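Local coordinates for protein ferulic acid decarboxylase 1 (Candida dubliniensis, PDB 4ZAD) that probably catalyses the reversible decarboxylation of ferulic, p-coumaric and cinnamic acids to their vinyl derivatives, and binds a prenylated flavin, at residues 64-69 against 129-134; 255-258 against 263-266; 7-12 against 69-74; 37-42 against 50-55. All coordinates share one frame; numbering follows the deposited sequence.

Interaction 1 (64-69 against 129-134)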
loop_
_atom_site.group_PDB
_atom_site.type_symbol
_atom_site.label_atom_id
_atom_site.label_comp_id
_atom_site.label_asym_id
_atom_site.label_seq_id
_atom_site.Cartn_x
_atom_site.Cartn_y
_atom_site.Cartn_z
ATOM N N PRO A 64 -36.420 22.847 16.806
ATOM C CA PRO A 64 -35.252 22.992 15.960
ATOM C C PRO A 64 -34.087 23.733 16.591
ATOM O O PRO A 64 -32.945 23.538 16.178
ATOM C CB PRO A 64 -35.770 23.804 14.763
ATOM C CG PRO A 64 -37.078 24.357 15.166
ATOM C CD PRO A 64 -37.620 23.410 16.175
ATOM N N LYS A 65 -34.351 24.592 17.563
ATOM C CA LYS A 65 -33.251 25.354 18.152
ATOM C C LYS A 65 -32.376 24.434 18.992
ATOM O O LYS A 65 -31.217 24.732 19.240
ATOM C CB LYS A 65 -33.754 26.604 18.930
ATOM C CG LYS A 65 -34.159 26.416 20.410
ATOM C CD LYS A 65 -35.237 27.484 20.838
ATOM C CE LYS A 65 -34.932 28.190 22.202
ATOM N NZ LYS A 65 -35.509 27.487 23.409
ATOM N N ASN A 66 -32.962 23.309 19.399
ATOM C CA ASN A 66 -32.269 22.286 20.182
ATOM C C ASN A 66 -31.912 20.981 19.456
ATOM O O ASN A 66 -31.011 20.289 19.883
ATOM C CB ASN A 66 -33.123 21.935 21.407
ATOM C CG ASN A 66 -33.154 23.033 22.438
ATOM O OD1 ASN A 66 -34.163 23.238 23.095
ATOM N ND2 ASN A 66 -32.047 23.729 22.600
ATOM N N LEU A 67 -32.630 20.632 18.395
ATOM C CA LEU A 67 -32.490 19.321 17.754
ATOM C C LEU A 67 -32.239 19.438 16.259
ATOM O O LEU A 67 -33.112 19.954 15.544
ATOM C CB LEU A 67 -33.790 18.518 17.929
ATOM C CG LEU A 67 -34.064 18.060 19.350
ATOM C CD1 LEU A 67 -35.473 17.473 19.513
ATOM C CD2 LEU A 67 -32.979 17.040 19.696
ATOM N N PHE A 68 -31.057 19.033 15.766
ATOM C CA PHE A 68 -29.790 18.982 16.518
ATOM C C PHE A 68 -28.716 19.515 15.564
ATOM O O PHE A 68 -28.986 19.697 14.360
ATOM C CB PHE A 68 -29.445 17.568 16.982
ATOM C CG PHE A 68 -29.763 16.514 15.977
ATOM C CD1 PHE A 68 -28.928 16.296 14.899
ATOM C CD2 PHE A 68 -30.903 15.744 16.110
ATOM C CE1 PHE A 68 -29.229 15.337 13.944
ATOM C CE2 PHE A 68 -31.228 14.782 15.175
ATOM C CZ PHE A 68 -30.400 14.573 14.078
ATOM N N ARG A 69 -27.534 19.799 16.105
ATOM C CA ARG A 69 -26.336 20.075 15.289
ATOM C C ARG A 69 -25.645 18.759 15.046
ATOM O O ARG A 69 -25.964 17.775 15.700
ATOM C CB ARG A 69 -25.340 20.978 16.031
ATOM C CG ARG A 69 -25.741 22.462 16.110
ATOM C CD ARG A 69 -25.780 22.999 17.556
ATOM N NE ARG A 69 -24.468 23.401 18.076
ATOM C CZ ARG A 69 -24.181 23.540 19.371
ATOM N NH1 ARG A 69 -25.077 23.281 20.307
ATOM N NH2 ARG A 69 -22.974 23.920 19.745
ATOM N N LYS A 129 -31.260 15.421 30.834
ATOM C CA LYS A 129 -32.535 15.355 31.545
ATOM C C LYS A 129 -33.283 16.692 31.573
ATOM O O LYS A 129 -34.359 16.748 32.140
ATOM C CB LYS A 129 -32.354 14.845 32.967
ATOM C CG LYS A 129 -32.014 13.367 33.110
ATOM C CD LYS A 129 -32.927 12.445 32.316
ATOM C CE LYS A 129 -32.854 11.020 32.811
ATOM N NZ LYS A 129 -33.889 10.102 32.266
ATOM N N LYS A 130 -32.759 17.757 30.964
ATOM C CA LYS A 130 -33.478 19.026 30.982
ATOM C C LYS A 130 -34.789 19.027 30.117
ATOM O O LYS A 130 -35.797 19.609 30.532
ATOM C CB LYS A 130 -32.541 20.183 30.608
ATOM C CG LYS A 130 -33.216 21.587 30.611
ATOM C CD LYS A 130 -32.324 22.680 30.014
ATOM C CE LYS A 130 -32.665 24.067 30.558
ATOM N NZ LYS A 130 -31.619 25.088 30.182
ATOM N N HIS A 131 -34.761 18.399 28.935
ATOM C CA HIS A 131 -35.925 18.334 28.040
ATOM C C HIS A 131 -36.329 16.907 27.706
ATOM O O HIS A 131 -35.491 16.028 27.534
ATOM C CB HIS A 131 -35.680 19.051 26.700
ATOM C CG HIS A 131 -35.328 20.500 26.823
ATOM N ND1 HIS A 131 -34.036 20.963 26.688
ATOM C CD2 HIS A 131 -36.099 21.592 27.056
ATOM C CE1 HIS A 131 -34.024 22.273 26.859
ATOM N NE2 HIS A 131 -35.262 22.681 27.078
ATOM N N HIS A 132 -37.641 16.720 27.542
ATOM C CA HIS A 132 -38.261 15.411 27.306
ATOM C C HIS A 132 -39.264 15.459 26.166
ATOM O O HIS A 132 -39.937 16.463 25.982
ATOM C CB HIS A 132 -38.968 14.953 28.575
ATOM C CG HIS A 132 -38.025 14.603 29.678
ATOM N ND1 HIS A 132 -37.499 15.543 30.535
ATOM C CD2 HIS A 132 -37.476 13.422 30.039
ATOM C CE1 HIS A 132 -36.686 14.953 31.395
ATOM N NE2 HIS A 132 -36.665 13.660 31.124
ATOM N N LEU A 133 -39.335 14.369 25.406
ATOM C CA LEU A 133 -40.376 14.148 24.426
ATOM C C LEU A 133 -41.020 12.781 24.697
ATOM O O LEU A 133 -40.296 11.793 24.917
ATOM C CB LEU A 133 -39.800 14.170 23.017
ATOM C CG LEU A 133 -39.313 15.494 22.410
ATOM C CD1 LEU A 133 -38.425 15.209 21.195
ATOM C CD2 LEU A 133 -40.485 16.354 21.999
ATOM N N THR A 134 -42.366 12.728 24.705
ATOM C CA THR A 134 -43.090 11.468 24.856
ATOM C C THR A 134 -43.236 10.873 23.481
ATOM O O THR A 134 -42.980 11.547 22.485
ATOM C CB THR A 134 -44.511 11.656 25.409
ATOM O OG1 THR A 134 -45.303 12.400 24.454
ATOM C CG2 THR A 134 -44.501 12.345 26.792
#
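Leu-67 and Leu-133 reach toward each other and meet tip to tip. Each offers one methyl group, and CD1 of Leu-67 lies 4.1 Å from CD1 of Leu-133. The two leucines have nearly the same shape. In both, CG stands opposite the carbonyl carbon and beside the backbone N, with chi1 at -70° in Leu-67 and -71° in Leu-133. This is a loose van der Waals touch between two buried side chains.

The second touch joins Asn-66 to His-131. The amide end of Asn-66 sits over one face of the imidazole, toward its rim near CE1 and NE2. The two side chains cross at about a right angle, and the amide plane is turned 36° from the ring plane. The opposite face of the His-131 ring is lined by the chain of its own neighbour Lys-130, whose CG stands 3.9 Å above the ring plane.

The next shell is strand 300-312 and its surroundings. Tyr-312 on this strand is touched by the side chains of Asn-66, Leu-67 and Leu-133, and its ring meets that of His-131. His-131 and Leu-133 are held to that strand by backbone hydrogen bonds, and the backbone of Asn-66 is tied to Ala-316. The carbonyl of Leu-67, part of the cis peptide bond to Phe-68, accepts bonds from Gln-57 and Asn-61.

The contact therefore seats a loop of the N-terminal domain against strand 131-134 of the large antiparallel sheet. It is part of the seam between the N-terminal and Rift-related domains of this UbiD-family enzyme, away from the flavin.

Interaction 2 (255-258 against 263-266)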
loop_
_atom_site.group_PDB
_atom_site.type_symbol
_atom_site.label_atom_id
_atom_site.label_comp_id
_atom_site.label_asym_id
_atom_site.label_seq_id
_atom_site.Cartn_x
_atom_site.Cartn_y
_atom_site.Cartn_z
ATOM N N VAL A 255 -27.307 7.890 35.050
ATOM C CA VAL A 255 -28.651 8.141 35.520
ATOM C C VAL A 255 -29.617 7.117 34.926
ATOM O O VAL A 255 -29.382 6.559 33.847
ATOM C CB VAL A 255 -29.079 9.570 35.138
ATOM C CG1 VAL A 255 -28.165 10.604 35.845
ATOM C CG2 VAL A 255 -29.060 9.735 33.604
ATOM N N LYS A 256 -30.701 6.867 35.645
ATOM C CA LYS A 256 -31.746 5.966 35.181
ATOM C C LYS A 256 -32.594 6.582 34.066
ATOM O O LYS A 256 -32.925 7.760 34.087
ATOM C CB LYS A 256 -32.632 5.582 36.358
ATOM C CG LYS A 256 -33.558 4.395 36.116
ATOM C CD LYS A 256 -34.641 4.305 37.223
ATOM C CE LYS A 256 -36.089 3.997 36.674
ATOM N NZ LYS A 256 -36.683 5.046 35.832
ATOM N N CYS A 257 -32.966 5.781 33.081
ATOM C CA CYS A 257 -33.910 6.269 32.062
ATOM C C CYS A 257 -35.244 6.762 32.664
ATOM O O CYS A 257 -35.585 6.419 33.796
ATOM C CB CYS A 257 -34.174 5.184 31.019
ATOM S SG CYS A 257 -32.774 4.876 29.952
ATOM N N GLU A 258 -36.009 7.544 31.896
ATOM C CA GLU A 258 -37.396 7.843 32.270
ATOM C C GLU A 258 -38.380 6.694 32.174
ATOM O O GLU A 258 -39.254 6.593 33.029
ATOM C CB GLU A 258 -37.961 8.986 31.467
ATOM C CG GLU A 258 -37.303 10.316 31.739
ATOM C CD GLU A 258 -37.256 10.749 33.218
ATOM O OE1 GLU A 258 -38.299 10.727 33.944
ATOM O OE2 GLU A 258 -36.152 11.156 33.625
ATOM N N GLU A 263 -29.620 2.240 32.848
ATOM C CA GLU A 263 -28.806 3.389 33.237
ATOM C C GLU A 263 -28.003 3.865 32.065
ATOM O O GLU A 263 -27.346 3.087 31.401
ATOM C CB GLU A 263 -27.829 3.004 34.345
ATOM C CG GLU A 263 -28.527 2.828 35.658
ATOM C CD GLU A 263 -27.651 2.233 36.725
ATOM O OE1 GLU A 263 -26.567 1.664 36.381
ATOM O OE2 GLU A 263 -28.081 2.335 37.906
ATOM N N VAL A 264 -28.003 5.162 31.862
ATOM C CA VAL A 264 -27.269 5.751 30.780
ATOM C C VAL A 264 -26.372 6.856 31.320
ATOM O O VAL A 264 -26.597 7.337 32.408
ATOM C CB VAL A 264 -28.249 6.276 29.769
ATOM C CG1 VAL A 264 -29.080 5.104 29.227
ATOM C CG2 VAL A 264 -29.135 7.360 30.389
ATOM N N PRO A 265 -25.319 7.233 30.577
ATOM C CA PRO A 265 -24.402 8.223 31.144
ATOM C C PRO A 265 -25.068 9.573 31.422
ATOM O O PRO A 265 -25.839 10.063 30.605
ATOM C CB PRO A 265 -23.319 8.374 30.069
ATOM C CG PRO A 265 -23.467 7.217 29.125
ATOM C CD PRO A 265 -24.897 6.761 29.238
ATOM N N ALA A 266 -24.766 10.161 32.578
ATOM C CA ALA A 266 -25.222 11.511 32.932
ATOM C C ALA A 266 -24.981 12.528 31.833
ATOM O O ALA A 266 -25.842 13.352 31.566
ATOM C CB ALA A 266 -24.546 11.979 34.218
#
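The flat groups that meet between Val-255 and Val-264 are backbone peptide units, not aromatic rings. They belong to a beta hairpin made by strands 253-256 and 263-265. Val-255 and Val-264 form an antiparallel hydrogen-bonded pair. N of Val-255 donates to O of Val-264 at 2.8 Å. N of Val-264 returns a bond of 2.8 Å to O of Val-255. Both bonds are nearly straight at hydrogen, 167° and 168°. The next pair, Lys-256 and Glu-263, is non-hydrogen-bonded. There CA of Glu-263 points a weaker C-H contact at O of Val-255, 3.3 Å away.

The two valines put their side chains on the same face of the sheet. Their CG2 methyls approach to 4.0 Å. The other methyl of Val-255, CG1, turns to CB of Ala-266 at 4.2 Å. That face is buried: Val-264 also packs on Ala-217 and Cys-219 of strand 214-220 and on Val-271. Lys-256 and Glu-263 occupy the other face, which is more open to solvent. The hairpin comes near the cofactor site through Pro-265. Its side chain is about 4 Å from that of Trp-175, a prenylated-FMN binding residue.

Where the strand ends, the chain turns and NZ of Lys-256 bonds to O of Cys-257 at 2.7 Å. The side chain of Cys-257 closes the valine face at this end, with SG resting 3.8 Å from CG1 of Val-264.

Interaction 3 (7-12 against 69-74)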
loop_
_atom_site.group_PDB
_atom_site.type_symbol
_atom_site.label_atom_id
_atom_site.label_comp_id
_atom_site.label_asym_id
_atom_site.label_seq_id
_atom_site.Cartn_x
_atom_site.Cartn_y
_atom_site.Cartn_z
ATOM N N LEU A 7 -14.329 12.070 29.702
ATOM C CA LEU A 7 -15.586 11.861 30.381
ATOM C C LEU A 7 -16.704 12.765 29.883
ATOM O O LEU A 7 -17.866 12.533 30.205
ATOM C CB LEU A 7 -15.365 12.080 31.883
ATOM C CG LEU A 7 -15.448 10.946 32.911
ATOM C CD1 LEU A 7 -15.632 9.528 32.327
ATOM C CD2 LEU A 7 -14.243 11.044 33.839
ATOM N N LYS A 8 -16.370 13.797 29.117
ATOM C CA LYS A 8 -17.361 14.838 28.762
ATOM C C LYS A 8 -17.241 15.196 27.283
ATOM O O LYS A 8 -16.279 15.838 26.869
ATOM C CB LYS A 8 -17.210 16.110 29.644
ATOM C CG LYS A 8 -17.200 15.883 31.179
ATOM C CD LYS A 8 -18.489 16.293 31.910
ATOM C CE LYS A 8 -18.304 17.529 32.803
ATOM N NZ LYS A 8 -19.337 17.596 33.921
ATOM N N PHE A 9 -18.226 14.784 26.490
ATOM C CA PHE A 9 -18.221 15.016 25.040
ATOM C C PHE A 9 -17.862 16.470 24.713
ATOM O O PHE A 9 -17.069 16.755 23.815
ATOM C CB PHE A 9 -19.590 14.634 24.478
ATOM C CG PHE A 9 -19.758 14.893 22.991
ATOM C CD1 PHE A 9 -18.904 14.318 22.064
ATOM C CD2 PHE A 9 -20.828 15.672 22.518
ATOM C CE1 PHE A 9 -19.087 14.541 20.722
ATOM C CE2 PHE A 9 -20.992 15.891 21.165
ATOM C CZ PHE A 9 -20.126 15.343 20.275
ATOM N N ARG A 10 -18.448 17.380 25.477
ATOM C CA ARG A 10 -18.286 18.811 25.242
ATOM C C ARG A 10 -16.923 19.320 25.666
ATOM O O ARG A 10 -16.479 20.356 25.203
ATOM C CB ARG A 10 -19.389 19.593 25.937
ATOM C CG ARG A 10 -20.770 19.240 25.385
ATOM C CD ARG A 10 -21.596 20.473 25.125
ATOM N NE ARG A 10 -22.833 20.164 24.420
ATOM C CZ ARG A 10 -23.855 21.005 24.271
ATOM N NH1 ARG A 10 -23.789 22.225 24.754
ATOM N NH2 ARG A 10 -24.941 20.624 23.618
ATOM N N ASP A 11 -16.248 18.603 26.542
ATOM C CA ASP A 11 -14.851 18.935 26.835
ATOM C C ASP A 11 -13.971 18.436 25.710
ATOM O O ASP A 11 -12.933 19.045 25.391
ATOM C CB ASP A 11 -14.428 18.381 28.203
ATOM C CG ASP A 11 -15.045 19.162 29.355
ATOM O OD1 ASP A 11 -15.870 20.048 29.074
ATOM O OD2 ASP A 11 -14.694 18.917 30.529
ATOM N N PHE A 12 -14.395 17.335 25.103
ATOM C CA PHE A 12 -13.734 16.793 23.922
ATOM C C PHE A 12 -13.737 17.823 22.788
ATOM O O PHE A 12 -12.684 18.138 22.205
ATOM C CB PHE A 12 -14.412 15.482 23.508
ATOM C CG PHE A 12 -13.892 14.883 22.215
ATOM C CD1 PHE A 12 -12.603 14.379 22.130
ATOM C CD2 PHE A 12 -14.724 14.795 21.089
ATOM C CE1 PHE A 12 -12.149 13.802 20.935
ATOM C CE2 PHE A 12 -14.277 14.231 19.897
ATOM C CZ PHE A 12 -12.999 13.736 19.813
ATOM N N ARG A 69 -27.534 19.799 16.105
ATOM C CA ARG A 69 -26.336 20.075 15.289
ATOM C C ARG A 69 -25.645 18.759 15.046
ATOM O O ARG A 69 -25.964 17.775 15.700
ATOM C CB ARG A 69 -25.340 20.978 16.031
ATOM C CG ARG A 69 -25.741 22.462 16.110
ATOM C CD ARG A 69 -25.780 22.999 17.556
ATOM N NE ARG A 69 -24.468 23.401 18.076
ATOM C CZ ARG A 69 -24.181 23.540 19.371
ATOM N NH1 ARG A 69 -25.077 23.281 20.307
ATOM N NH2 ARG A 69 -22.974 23.920 19.745
ATOM N N ILE A 70 -24.674 18.750 14.138
ATOM C CA ILE A 70 -23.845 17.558 13.892
ATOM C C ILE A 70 -22.350 17.852 14.054
ATOM O O ILE A 70 -21.842 18.809 13.471
ATOM C CB ILE A 70 -24.130 16.928 12.503
ATOM C CG1 ILE A 70 -25.555 16.347 12.487
ATOM C CG2 ILE A 70 -23.077 15.821 12.162
ATOM C CD1 ILE A 70 -26.036 15.936 11.100
ATOM N N LEU A 71 -21.653 17.058 14.875
ATOM C CA LEU A 71 -20.182 17.029 14.856
ATOM C C LEU A 71 -19.809 15.884 13.949
ATOM O O LEU A 71 -20.340 14.788 14.101
ATOM C CB LEU A 71 -19.595 16.770 16.242
ATOM C CG LEU A 71 -18.071 16.690 16.282
ATOM C CD1 LEU A 71 -17.461 17.977 15.769
ATOM C CD2 LEU A 71 -17.555 16.377 17.671
ATOM N N GLY A 72 -18.894 16.120 13.017
ATOM C CA GLY A 72 -18.425 15.067 12.117
ATOM C C GLY A 72 -16.943 14.714 12.271
ATOM O O GLY A 72 -16.167 15.475 12.803
ATOM N N CYS A 73 -16.539 13.551 11.806
ATOM C CA CYS A 73 -15.135 13.177 11.911
ATOM C C CYS A 73 -14.549 13.116 13.312
ATOM O O CYS A 73 -13.383 13.436 13.476
ATOM C CB CYS A 73 -14.289 14.159 11.118
ATOM S SG CYS A 73 -14.750 14.154 9.493
ATOM N N PRO A 74 -15.343 12.685 14.317
ATOM C CA PRO A 74 -14.856 12.687 15.695
ATOM C C PRO A 74 -13.633 11.807 15.897
ATOM O O PRO A 74 -12.826 12.072 16.802
ATOM C CB PRO A 74 -16.045 12.151 16.487
ATOM C CG PRO A 74 -16.808 11.312 15.482
ATOM C CD PRO A 74 -16.657 12.032 14.200
#
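A chi1 of 177° carries the ring of Phe-9 out from the start of helix 9-19 toward Leu-71. Leu-71 has a matching torsion of 178°, with CG lying opposite its own N. The two side chains then slide past each other in opposite directions. CD2 of Leu-71 comes to rest 3.8 Å from CZ of Phe-9, and CE1 of Phe-9 is almost as close.

One helical turn later, Phe-12 takes a similar course. Its ring meets Pro-74 with its edge. The carbonyl O of Pro-74 lies near the ring plane, 3.4 Å from CZ of Phe-12. The proline ring gives a wider touch, its CB being 4.4 Å from CE2 of Phe-12. There is no hydrogen bond across the contact.

The partly exposed end is polar. NH2 of Arg-10 is 4.2 Å from NH1 of Arg-69. Arg-10 has a counter-charge, because its NH2 forms a salt bridge with Glu-269 and a hydrogen bond to the carbonyl of Asp-314.

Pro-74 is about 8 Å from the bound prenylated flavin, side chain to ligand. Strand 69-71 lies between strands 49-52 and 317-319 in a mixed four-stranded sheet. Helix 9-19 packs against it, with Ile-317 of the neighbouring strand touching Phe-9, Arg-10, Arg-69 and Leu-71.

Interaction 4 (37-42 against 50-55)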
loop_
_atom_site.group_PDB
_atom_site.type_symbol
_atom_site.label_atom_id
_atom_site.label_comp_id
_atom_site.label_asym_id
_atom_site.label_seq_id
_atom_site.Cartn_x
_atom_site.Cartn_y
_atom_site.Cartn_z
ATOM N N ALA A 37 -20.615 14.594 2.164
ATOM C CA ALA A 37 -19.521 15.069 1.301
ATOM C C ALA A 37 -18.527 15.806 2.149
ATOM O O ALA A 37 -17.335 15.554 2.037
ATOM C CB ALA A 37 -20.003 15.967 0.197
ATOM N N ILE A 38 -18.992 16.720 2.992
ATOM C CA ILE A 38 -18.047 17.553 3.746
ATOM C C ILE A 38 -17.152 16.624 4.607
ATOM O O ILE A 38 -15.917 16.529 4.393
ATOM C CB ILE A 38 -18.770 18.650 4.577
ATOM C CG1 ILE A 38 -19.468 19.677 3.657
ATOM C CG2 ILE A 38 -17.828 19.401 5.418
ATOM C CD1 ILE A 38 -20.636 20.292 4.290
ATOM N N THR A 39 -17.795 15.868 5.499
ATOM C CA THR A 39 -17.091 14.987 6.387
ATOM C C THR A 39 -16.082 14.156 5.610
ATOM O O THR A 39 -14.924 14.031 6.034
ATOM C CB THR A 39 -18.059 14.099 7.267
ATOM O OG1 THR A 39 -19.004 13.414 6.460
ATOM C CG2 THR A 39 -18.808 14.951 8.290
ATOM N N ARG A 40 -16.494 13.599 4.480
ATOM C CA ARG A 40 -15.589 12.844 3.631
ATOM C C ARG A 40 -14.346 13.595 3.176
ATOM O O ARG A 40 -13.270 13.018 3.119
ATOM C CB ARG A 40 -16.311 12.354 2.388
ATOM C CG ARG A 40 -16.883 10.969 2.594
ATOM C CD ARG A 40 -15.739 10.030 2.689
ATOM N NE ARG A 40 -15.809 9.151 3.834
ATOM C CZ ARG A 40 -14.820 8.334 4.176
ATOM N NH1 ARG A 40 -13.705 8.314 3.460
ATOM N NH2 ARG A 40 -14.949 7.530 5.219
ATOM N N LYS A 41 -14.508 14.857 2.798
ATOM C CA LYS A 41 -13.402 15.652 2.358
ATOM C C LYS A 41 -12.504 15.969 3.587
ATOM O O LYS A 41 -11.276 15.913 3.487
ATOM C CB LYS A 41 -13.921 16.896 1.640
ATOM C CG LYS A 41 -12.834 17.730 0.996
ATOM C CD LYS A 41 -13.310 18.601 -0.192
ATOM C CE LYS A 41 -12.054 19.126 -1.007
ATOM N NZ LYS A 41 -12.265 20.210 -2.082
ATOM N N ALA A 42 -13.122 16.224 4.743
ATOM C CA ALA A 42 -12.419 16.302 6.029
ATOM C C ALA A 42 -11.539 15.047 6.370
ATOM O O ALA A 42 -10.370 15.174 6.703
ATOM C CB ALA A 42 -13.424 16.555 7.148
ATOM N N PRO A 50 -15.584 19.064 11.521
ATOM C CA PRO A 50 -16.615 20.072 11.362
ATOM C C PRO A 50 -17.767 19.941 12.361
ATOM O O PRO A 50 -18.423 18.907 12.452
ATOM C CB PRO A 50 -17.111 19.834 9.934
ATOM C CG PRO A 50 -16.926 18.408 9.710
ATOM C CD PRO A 50 -15.759 17.965 10.559
ATOM N N LEU A 51 -17.983 20.998 13.115
ATOM C CA LEU A 51 -19.193 21.181 13.852
ATOM C C LEU A 51 -20.195 21.931 12.940
ATOM O O LEU A 51 -19.937 23.050 12.476
ATOM C CB LEU A 51 -18.884 21.951 15.120
ATOM C CG LEU A 51 -19.997 22.141 16.140
ATOM C CD1 LEU A 51 -20.746 20.861 16.463
ATOM C CD2 LEU A 51 -19.397 22.775 17.409
ATOM N N PHE A 52 -21.321 21.289 12.660
ATOM C CA PHE A 52 -22.349 21.868 11.834
ATOM C C PHE A 52 -23.373 22.496 12.735
ATOM O O PHE A 52 -24.182 21.783 13.320
ATOM C CB PHE A 52 -23.054 20.790 11.040
ATOM C CG PHE A 52 -22.209 20.133 10.035
ATOM C CD1 PHE A 52 -21.508 19.005 10.352
ATOM C CD2 PHE A 52 -22.123 20.643 8.750
ATOM C CE1 PHE A 52 -20.736 18.399 9.421
ATOM C CE2 PHE A 52 -21.367 20.033 7.821
ATOM C CZ PHE A 52 -20.668 18.907 8.154
ATOM N N ASN A 53 -23.337 23.826 12.842
ATOM C CA ASN A 53 -24.297 24.570 13.661
ATOM C C ASN A 53 -25.604 24.915 12.926
ATOM O O ASN A 53 -26.620 25.159 13.563
ATOM C CB ASN A 53 -23.682 25.867 14.178
ATOM C CG ASN A 53 -22.460 25.659 15.074
ATOM O OD1 ASN A 53 -21.571 26.520 15.098
ATOM N ND2 ASN A 53 -22.419 24.559 15.831
ATOM N N ASN A 54 -25.587 24.953 11.596
ATOM C CA ASN A 54 -26.751 25.430 10.832
ATOM C C ASN A 54 -27.117 24.429 9.769
ATOM O O ASN A 54 -26.727 24.561 8.634
ATOM C CB ASN A 54 -26.448 26.812 10.212
ATOM C CG ASN A 54 -27.687 27.490 9.547
ATOM O OD1 ASN A 54 -28.824 26.993 9.588
ATOM N ND2 ASN A 54 -27.439 28.644 8.937
ATOM N N LEU A 55 -27.852 23.402 10.183
ATOM C CA LEU A 55 -28.337 22.366 9.283
ATOM C C LEU A 55 -29.675 22.813 8.677
ATOM O O LEU A 55 -30.388 23.628 9.290
ATOM C CB LEU A 55 -28.490 21.049 10.049
ATOM C CG LEU A 55 -27.223 20.206 10.273
ATOM C CD1 LEU A 55 -27.536 18.968 11.119
ATOM C CD2 LEU A 55 -26.600 19.780 8.956
#
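Ile-38 and Thr-39 project from a helix onto Pro-50 and Phe-52 of the strand that follows it. This is the second half of a beta-alpha-beta unit formed by strand 22-25, helix 34-45 and strand 49-52. The axes of helix segment 37-42 and strand segment 50-52 run nearly antiparallel, at 165°, and approach to 10.2 Å. The helix therefore lies along the strand, as expected when a crossover helix covers its own sheet.

The main bump is the Phe-52 ring. It enters the notch between the side chains of Ile-38 and Thr-39, leading with its rim. On one flank CD1 of Ile-38 lies near the ring plane, 3.6 Å from CE2 of Phe-52. CG2 of Ile-38 is 4.0 Å from CZ of Phe-52, so both branches of the isoleucine line the notch. On the other flank the methyl of Thr-39 meets the ring edge, with CG2 4.1 Å from CE1 of Phe-52.

Thr-39 shows how a polar residue can serve in a greasy wall. At a chi1 of 52°, its hydroxyl lies between the backbone N and carbonyl carbon, where OG1 bonds to the carbonyl of Val-35 on the preceding turn. The methyl is left to face the strand.

Pro-50 makes the second bump. It sits against Ile-38, Thr-39 and Ala-42. The second subunit also packs here: its Ile-504 touches Ile-38, and its Tyr-512 touches Ala-42 and Pro-50. Across the contact, CG of Pro-50 is 4.2 Å from CG2 of Thr-39, and its CD is 4.4 Å from CB of Ala-42.

Overall arrangement
Interactions 3 and 4 cover the same small sheet with two different helices. Their strands 69-71 and 49-52 are neighbours, joined by backbone bonds at Ile-70 with Phe-52 and Gly-72 with Pro-50. Interaction 4 is wholly apolar and buried, whereas interaction 3 has two arginines at its partly exposed end. Arg-69 links interactions 1 and 3 in sequence. Interaction 1, also buried, is a small part of the contact between the N-terminal and Rift-related domains. Interaction 2 differs in chemistry: backbone hydrogen bonds hold it, with a buried valine face. Lys-129 joins it to interaction 1 by a salt bridge to Glu-258. Interactions 2 and 4 lie farthest apart, about 30 Å between centres.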